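Local coordinates for protein MHC class I antigen (Anolis carolinensis, PDB 7CPO) that probably presents peptides to T cells in the green anole lizard, holding them in a groove between two helices above a beta sheet, at residues I52-K57 against L174-E179. Numbering follows the deposited sequence.
Sequences ISKVEK and LNYGKE
Lys54 sets its CB on one face of the Tyr176 ring, and the two side chains run past each other in opposite directions. Lys54 CB sits over the middle of the ring, 3.9 Å from its centroid and 12° off the normal, a CH-pi contact. CG of Lys54 is anti to the carbonyl carbon (chi1 -64°), and the chain beyond it is extended. This carries the ammonium group back along the tyrosine to its backbone. There Lys54 NZ donates a 2.8 Å hydrogen bond to Tyr176 O, in the carbonyl plane and on a lone pair. The acceptor lies at the end of helix 152-176, where the helical run is interrupted at Gly177, which sits at the N-cap position of helix 178-181. Val55 adds to the packed part, its CB 4.0 Å from Tyr176 CE2.

The outer side is looser. Glu179 bends at chi2 and brings OE2 to 3.7 Å from Lys54 NZ, a long salt bridge. Lys178 NZ forms a salt bridge with the same OE2 at 3.6 Å, so one carboxylate is shared by two exposed lysines in a small network. At the far end of the ring, a water donates to Lys54 O and bonds weakly to Tyr176 OH.

Val55 also packs on Tyr62 and Trp169, and Tyr176 on Trp51. The contact thus ties the loop between strand 44-47 and helix 62-87 to the C-terminal end of helix 152-176, at one end of the MHC class I groove platform.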
loop_
_atom_site.group_PDB
_atom_site.type_symbol
_atom_site.label_atom_id
_atom_site.label_comp_id
_atom_site.label_asym_id
_atom_site.label_seq_id
_atom_site.Cartn_x
_atom_site.Cartn_y
_atom_site.Cartn_z
ATOM N N ILE A 52 -16.677 -10.520 1.074
ATOM C CA ILE A 52 -16.896 -10.431 -0.372
ATOM C C ILE A 52 -17.683 -11.627 -0.904
ATOM O O ILE A 52 -18.278 -11.530 -1.989
ATOM C CB ILE A 52 -15.555 -10.234 -1.120
ATOM C CG1 ILE A 52 -15.769 -9.953 -2.612
ATOM C CG2 ILE A 52 -14.613 -11.428 -0.908
ATOM C CD1 ILE A 52 -16.732 -8.853 -2.911
ATOM N N SER A 53 -17.766 -12.735 -0.157
ATOM C CA SER A 53 -18.582 -13.843 -0.651
ATOM C C SER A 53 -20.067 -13.495 -0.677
ATOM O O SER A 53 -20.844 -14.177 -1.353
ATOM C CB SER A 53 -18.362 -15.111 0.173
ATOM O OG SER A 53 -18.803 -14.942 1.507
ATOM N N LYS A 54 -20.480 -12.435 0.011
ATOM C CA LYS A 54 -21.871 -12.018 -0.083
ATOM C C LYS A 54 -22.272 -11.647 -1.512
ATOM O O LYS A 54 -23.472 -11.593 -1.821
ATOM C CB LYS A 54 -22.120 -10.838 0.849
ATOM C CG LYS A 54 -21.948 -11.132 2.326
ATOM C CD LYS A 54 -22.291 -9.860 3.110
ATOM C CE LYS A 54 -22.015 -10.031 4.580
ATOM N NZ LYS A 54 -22.148 -8.757 5.314
ATOM N N VAL A 55 -21.305 -11.395 -2.398
ATOM C CA VAL A 55 -21.626 -11.096 -3.789
ATOM C C VAL A 55 -22.227 -12.291 -4.518
ATOM O O VAL A 55 -22.739 -12.138 -5.625
ATOM C CB VAL A 55 -20.364 -10.592 -4.523
ATOM C CG1 VAL A 55 -19.476 -11.756 -4.915
ATOM C CG2 VAL A 55 -20.739 -9.788 -5.721
ATOM N N GLU A 56 -22.203 -13.478 -3.909
ATOM C CA GLU A 56 -22.507 -14.694 -4.655
ATOM C C GLU A 56 -24.001 -14.967 -4.759
ATOM O O GLU A 56 -24.438 -15.598 -5.733
ATOM C CB GLU A 56 -21.798 -15.887 -4.018
ATOM C CG GLU A 56 -20.307 -15.898 -4.279
ATOM C CD GLU A 56 -19.535 -16.718 -3.266
ATOM O OE1 GLU A 56 -20.143 -17.618 -2.630
ATOM O OE2 GLU A 56 -18.319 -16.454 -3.109
ATOM N N LYS A 57 -24.794 -14.503 -3.785
ATOM C CA LYS A 57 -26.233 -14.724 -3.850
ATOM C C LYS A 57 -26.812 -14.185 -5.160
ATOM O O LYS A 57 -27.463 -14.920 -5.912
ATOM C CB LYS A 57 -26.915 -14.085 -2.646
ATOM C CG LYS A 57 -28.372 -14.486 -2.487
ATOM C CD LYS A 57 -29.150 -13.499 -1.625
ATOM C CE LYS A 57 -28.900 -12.060 -2.101
ATOM N NZ LYS A 57 -30.147 -11.296 -2.404
ATOM N N LEU A 174 -19.275 -1.604 0.294
ATOM C CA LEU A 174 -19.295 -0.912 1.576
ATOM C C LEU A 174 -20.352 -1.493 2.494
ATOM O O LEU A 174 -20.121 -1.650 3.694
ATOM C CB LEU A 174 -19.541 0.579 1.367
ATOM C CG LEU A 174 -18.322 1.398 0.947
ATOM C CD1 LEU A 174 -18.786 2.745 0.453
ATOM C CD2 LEU A 174 -17.367 1.548 2.130
ATOM N N ASN A 175 -21.519 -1.830 1.947
ATOM C CA ASN A 175 -22.542 -2.468 2.760
ATOM C C ASN A 175 -22.120 -3.877 3.159
ATOM O O ASN A 175 -22.245 -4.261 4.326
ATOM C CB ASN A 175 -23.871 -2.507 2.013
ATOM C CG ASN A 175 -24.904 -3.351 2.745
ATOM O OD1 ASN A 175 -25.316 -3.002 3.842
ATOM N ND2 ASN A 175 -25.303 -4.468 2.155
ATOM N N TYR A 176 -21.614 -4.657 2.195
ATOM C CA TYR A 176 -21.138 -6.008 2.469
ATOM C C TYR A 176 -20.165 -6.016 3.636
ATOM O O TYR A 176 -20.307 -6.813 4.570
ATOM C CB TYR A 176 -20.449 -6.592 1.240
ATOM C CG TYR A 176 -21.368 -6.985 0.132
ATOM C CD1 TYR A 176 -22.740 -7.063 0.329
ATOM C CD2 TYR A 176 -20.862 -7.276 -1.136
ATOM C CE1 TYR A 176 -23.583 -7.443 -0.705
ATOM C CE2 TYR A 176 -21.691 -7.646 -2.169
ATOM C CZ TYR A 176 -23.046 -7.721 -1.955
ATOM O OH TYR A 176 -23.860 -8.086 -3.004
ATOM N N GLY A 177 -19.170 -5.124 3.598
ATOM C CA GLY A 177 -18.076 -5.175 4.555
ATOM C C GLY A 177 -18.054 -4.086 5.606
ATOM O O GLY A 177 -17.006 -3.824 6.188
ATOM N N LYS A 178 -19.200 -3.452 5.862
ATOM C CA LYS A 178 -19.242 -2.293 6.760
ATOM C C LYS A 178 -18.700 -2.614 8.155
ATOM O O LYS A 178 -18.060 -1.764 8.789
ATOM C CB LYS A 178 -20.677 -1.774 6.866
ATOM C CG LYS A 178 -21.704 -2.821 7.359
ATOM C CD LYS A 178 -23.117 -2.298 7.164
ATOM C CE LYS A 178 -24.168 -3.364 7.427
ATOM N NZ LYS A 178 -24.321 -3.734 8.858
ATOM N N GLU A 179 -18.960 -3.824 8.660
ATOM C CA GLU A 179 -18.559 -4.170 10.022
ATOM C C GLU A 179 -17.054 -4.069 10.207
ATOM O O GLU A 179 -16.587 -3.679 11.281
ATOM C CB GLU A 179 -19.047 -5.573 10.396
ATOM C CG GLU A 179 -20.470 -5.904 9.916
ATOM C CD GLU A 179 -20.620 -6.202 8.373
ATOM O OE1 GLU A 179 -19.628 -6.544 7.657
ATOM O OE2 GLU A 179 -21.771 -6.080 7.882
HETATM O O HOH W 1 -25.604 -10.875 -3.768
#